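Serine/threonine-protein kinase pknE (Mycobacterium tuberculosis, PDB 2H34) transfers phosphate from ATP to serine and threonine side chains of proteins through this catalytic domain and is probably important for bacterial survival in the host. Local coordinates at residues V97-F102 against L109-R114. Numbering follows the deposited sequence.
Sequences VPIHDF and LYVDMR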
ATOM      1  N   VAL A  97     -10.623  -1.271  -1.060  1.00 61.06           N
ATOM      2  CA  VAL A  97     -11.791  -0.465  -0.745  1.00 60.80           C
ATOM      3  C   VAL A  97     -12.714  -0.358  -1.952  1.00 60.98           C
ATOM      4  O   VAL A  97     -12.272   0.020  -3.033  1.00 60.55           O
ATOM      5  CB  VAL A  97     -11.379   0.957  -0.309  1.00 60.80           C
ATOM      6  CG1 VAL A  97     -12.606   1.787   0.039  1.00 60.85           C
ATOM      7  CG2 VAL A  97     -10.419   0.902   0.875  1.00 60.32           C
ATOM      8  N   PRO A  98     -13.994  -0.733  -1.770  1.00 61.53           N
ATOM      9  CA  PRO A  98     -15.055  -0.555  -2.765  1.00 61.88           C
ATOM     10  C   PRO A  98     -15.250   0.915  -3.074  1.00 62.67           C
ATOM     11  O   PRO A  98     -15.246   1.732  -2.145  1.00 62.90           O
ATOM     12  CB  PRO A  98     -16.292  -1.072  -2.042  1.00 61.38           C
ATOM     13  CG  PRO A  98     -15.764  -2.004  -1.024  1.00 61.67           C
ATOM     14  CD  PRO A  98     -14.492  -1.411  -0.562  1.00 61.40           C
ATOM     15  N   ILE A  99     -15.400   1.250  -4.357  1.00 63.06           N
ATOM     16  CA  ILE A  99     -15.761   2.612  -4.750  1.00 63.61           C
ATOM     17  C   ILE A  99     -17.264   2.661  -4.965  1.00 64.27           C
ATOM     18  O   ILE A  99     -17.796   1.907  -5.788  1.00 64.64           O
ATOM     19  CB  ILE A  99     -15.047   3.055  -6.049  1.00 63.50           C
ATOM     20  CG1 ILE A  99     -13.521   3.083  -5.875  1.00 63.70           C
ATOM     21  CG2 ILE A  99     -15.566   4.409  -6.537  1.00 63.39           C
ATOM     22  CD1 ILE A  99     -13.027   3.476  -4.504  1.00 63.27           C
ATOM     23  N   HIS A 100     -17.952   3.535  -4.233  1.00 64.79           N
ATOM     24  CA  HIS A 100     -19.398   3.689  -4.421  1.00 65.26           C
ATOM     25  C   HIS A 100     -19.739   4.450  -5.670  1.00 65.16           C
ATOM     26  O   HIS A 100     -20.566   4.012  -6.449  1.00 65.06           O
ATOM     27  CB  HIS A 100     -20.063   4.364  -3.230  1.00 65.23           C
ATOM     28  CG  HIS A 100     -19.945   3.590  -1.959  1.00 66.33           C
ATOM     29  ND1 HIS A 100     -19.727   4.195  -0.739  1.00 66.05           N
ATOM     30  CD2 HIS A 100     -20.001   2.257  -1.717  1.00 67.17           C
ATOM     31  CE1 HIS A 100     -19.661   3.268   0.200  1.00 67.17           C
ATOM     32  NE2 HIS A 100     -19.816   2.083  -0.367  1.00 67.18           N
ATOM     33  N   ASP A 101     -19.099   5.592  -5.859  1.00 65.90           N
ATOM     34  CA  ASP A 101     -19.502   6.513  -6.903  1.00 66.82           C
ATOM     35  C   ASP A 101     -18.395   7.517  -7.132  1.00 67.18           C
ATOM     36  O   ASP A 101     -17.467   7.605  -6.331  1.00 67.18           O
ATOM     37  CB  ASP A 101     -20.786   7.230  -6.473  1.00 67.10           C
ATOM     38  CG  ASP A 101     -21.439   8.003  -7.597  1.00 67.50           C
ATOM     39  OD1 ASP A 101     -21.178   7.711  -8.781  1.00 67.44           O
ATOM     40  OD2 ASP A 101     -22.225   8.918  -7.282  1.00 69.55           O
ATOM     41  N   PHE A 102     -18.499   8.260  -8.233  1.00 67.69           N
ATOM     42  CA  PHE A 102     -17.578   9.345  -8.561  1.00 68.13           C
ATOM     43  C   PHE A 102     -18.140  10.216  -9.690  1.00 68.77           C
ATOM     44  O   PHE A 102     -19.016   9.783 -10.443  1.00 68.82           O
ATOM     45  CB  PHE A 102     -16.197   8.795  -8.934  1.00 67.88           C
ATOM     46  CG  PHE A 102     -16.229   7.706  -9.973  1.00 68.19           C
ATOM     47  CD1 PHE A 102     -16.385   6.372  -9.606  1.00 68.77           C
ATOM     48  CD2 PHE A 102     -16.081   8.007 -11.322  1.00 68.32           C
ATOM     49  CE1 PHE A 102     -16.404   5.359 -10.570  1.00 67.97           C
ATOM     50  CE2 PHE A 102     -16.098   7.000 -12.289  1.00 67.85           C
ATOM     51  CZ  PHE A 102     -16.260   5.680 -11.912  1.00 67.92           C
ATOM     52  N   LEU A 109     -14.392  17.475  -8.170  1.00 73.71           N
ATOM     53  CA  LEU A 109     -14.402  16.052  -8.504  1.00 73.62           C
ATOM     54  C   LEU A 109     -14.273  15.204  -7.248  1.00 73.56           C
ATOM     55  O   LEU A 109     -13.395  15.427  -6.416  1.00 73.55           O
ATOM     56  CB  LEU A 109     -13.305  15.704  -9.517  1.00 73.61           C
ATOM     57  CG  LEU A 109     -13.426  16.314 -10.923  1.00 73.66           C
ATOM     58  CD1 LEU A 109     -12.514  15.602 -11.922  1.00 73.72           C
ATOM     59  CD2 LEU A 109     -14.865  16.286 -11.427  1.00 73.72           C
ATOM     60  N   TYR A 110     -15.163  14.232  -7.118  1.00 73.56           N
ATOM     61  CA  TYR A 110     -15.254  13.450  -5.906  1.00 73.46           C
ATOM     62  C   TYR A 110     -15.136  11.949  -6.186  1.00 73.43           C
ATOM     63  O   TYR A 110     -15.413  11.488  -7.299  1.00 73.21           O
ATOM     64  CB  TYR A 110     -16.566  13.778  -5.186  1.00 73.49           C
ATOM     65  CG  TYR A 110     -17.812  13.181  -5.819  1.00 74.16           C
ATOM     66  CD1 TYR A 110     -18.398  13.756  -6.948  1.00 74.25           C
ATOM     67  CD2 TYR A 110     -18.413  12.045  -5.272  1.00 74.93           C
ATOM     68  CE1 TYR A 110     -19.545  13.201  -7.521  1.00 75.04           C
ATOM     69  CE2 TYR A 110     -19.555  11.485  -5.836  1.00 75.20           C
ATOM     70  CZ  TYR A 110     -20.116  12.066  -6.955  1.00 75.70           C
ATOM     71  OH  TYR A 110     -21.247  11.501  -7.501  1.00 76.49           O
ATOM     72  N   VAL A 111     -14.691  11.209  -5.170  1.00 73.43           N
ATOM     73  CA  VAL A 111     -14.769   9.748  -5.153  1.00 73.21           C
ATOM     74  C   VAL A 111     -15.353   9.287  -3.819  1.00 73.31           C
ATOM     75  O   VAL A 111     -14.803   9.562  -2.753  1.00 73.22           O
ATOM     76  CB  VAL A 111     -13.401   9.076  -5.405  1.00 73.12           C
ATOM     77  CG1 VAL A 111     -13.526   7.570  -5.285  1.00 72.99           C
ATOM     78  CG2 VAL A 111     -12.864   9.441  -6.785  1.00 73.20           C
ATOM     79  N   ASP A 112     -16.486   8.602  -3.895  1.00 73.71           N
ATOM     80  CA  ASP A 112     -17.190   8.117  -2.722  1.00 74.17           C
ATOM     81  C   ASP A 112     -16.867   6.651  -2.530  1.00 74.64           C
ATOM     82  O   ASP A 112     -17.081   5.839  -3.425  1.00 74.75           O
ATOM     83  CB  ASP A 112     -18.695   8.314  -2.913  1.00 74.17           C
ATOM     84  CG  ASP A 112     -19.533   7.483  -1.957  1.00 74.41           C
ATOM     85  OD1 ASP A 112     -18.981   6.648  -1.213  1.00 74.48           O
ATOM     86  OD2 ASP A 112     -20.766   7.663  -1.960  1.00 74.82           O
HETATM   87  N   MSE A 113     -16.370   6.307  -1.351  1.00 75.25           N
HETATM   88  CA  MSE A 113     -15.962   4.933  -1.075  1.00 76.06           C
HETATM   89  C   MSE A 113     -16.407   4.451   0.294  1.00 75.53           C
HETATM   90  O   MSE A 113     -16.731   5.253   1.172  1.00 75.63           O
HETATM   91  CB  MSE A 113     -14.450   4.798  -1.205  1.00 76.66           C
HETATM   92  CG  MSE A 113     -13.717   6.037  -0.778  1.00 80.75           C
HETATM   93 SE   MSE A 113     -11.798   5.929  -0.952  1.00 91.30          SE
HETATM   94  CE  MSE A 113     -11.539   6.551  -2.825  1.00 88.13           C
ATOM     95  N   ARG A 114     -16.418   3.128   0.445  1.00 75.14           N
ATOM     96  CA  ARG A 114     -16.686   2.429   1.703  1.00 74.52           C
ATOM     97  C   ARG A 114     -15.738   2.894   2.817  1.00 74.20           C
ATOM     98  O   ARG A 114     -14.528   3.045   2.604  1.00 74.05           O
ATOM     99  CB  ARG A 114     -16.556   0.919   1.452  1.00 74.63           C
ATOM    100  CG  ARG A 114     -16.928  -0.023   2.595  1.00 74.56           C
ATOM    101  CD  ARG A 114     -17.915  -1.070   2.085  1.00 74.56           C
ATOM    102  NE  ARG A 114     -17.644  -2.428   2.550  1.00 74.52           N
ATOM    103  CZ  ARG A 114     -18.406  -3.481   2.257  1.00 75.79           C
ATOM    104  NH1 ARG A 114     -19.487  -3.328   1.510  1.00 77.20           N
ATOM    105  NH2 ARG A 114     -18.094  -4.693   2.704  1.00 76.24           N
TER
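His100 carries its ring anti to its own carbonyl carbon (chi1 -62°), while Asp112 on the facing strand holds its carboxylate anti to the backbone N (chi1 163°); together these torsions put ND1 of the ring within bonding distance of the carboxylate. ND1 of His100 donates to OD1 of Asp112 at 2.6 Å. OD1 is near the imidazole plane, but ND1 comes to its syn side 34° out of the carboxylate plane, with the two flat groups almost perpendicular. The hydroxyl of Tyr36, on strand 36-44, forms a hydrogen bond with OD2, so both carboxylate oxygens of the buried Asp112 are held. The backbone N of Arg114 sits over one face of the imidazole.

Further along, the hydroxyl of Tyr110 donates to OD2 of Asp101 (2.8 Å), reaching it from above the carboxylate plane. The same phenol ring takes CA of Phe102 over its face, a CH-pi contact 4.2 Å from CA to the ring centroid.

On the other side of the hairpin, CD1 of Ile99 meets CE of selenomethionine Met113 at 3.8 Å, the two side chains running side by side, and CG2 of Ile99 touches CG1 of Val111. Ile99 also packs on Ala88 of helix 75-88.

The backbone accounts for the pairing of His100 with Asp112. Asp112 O accepts from both His100 N (2.6 Å) and Asp101 N (3.2 Å), and Asp112 N returns a bond to Asp101 O. Two residues thus face one, shifting the register between Ile99 and Asp101: a classic beta bulge in the antiparallel hairpin whose strand 99-105 forms an edge of the five-stranded N-lobe sheet of the protein kinase fold.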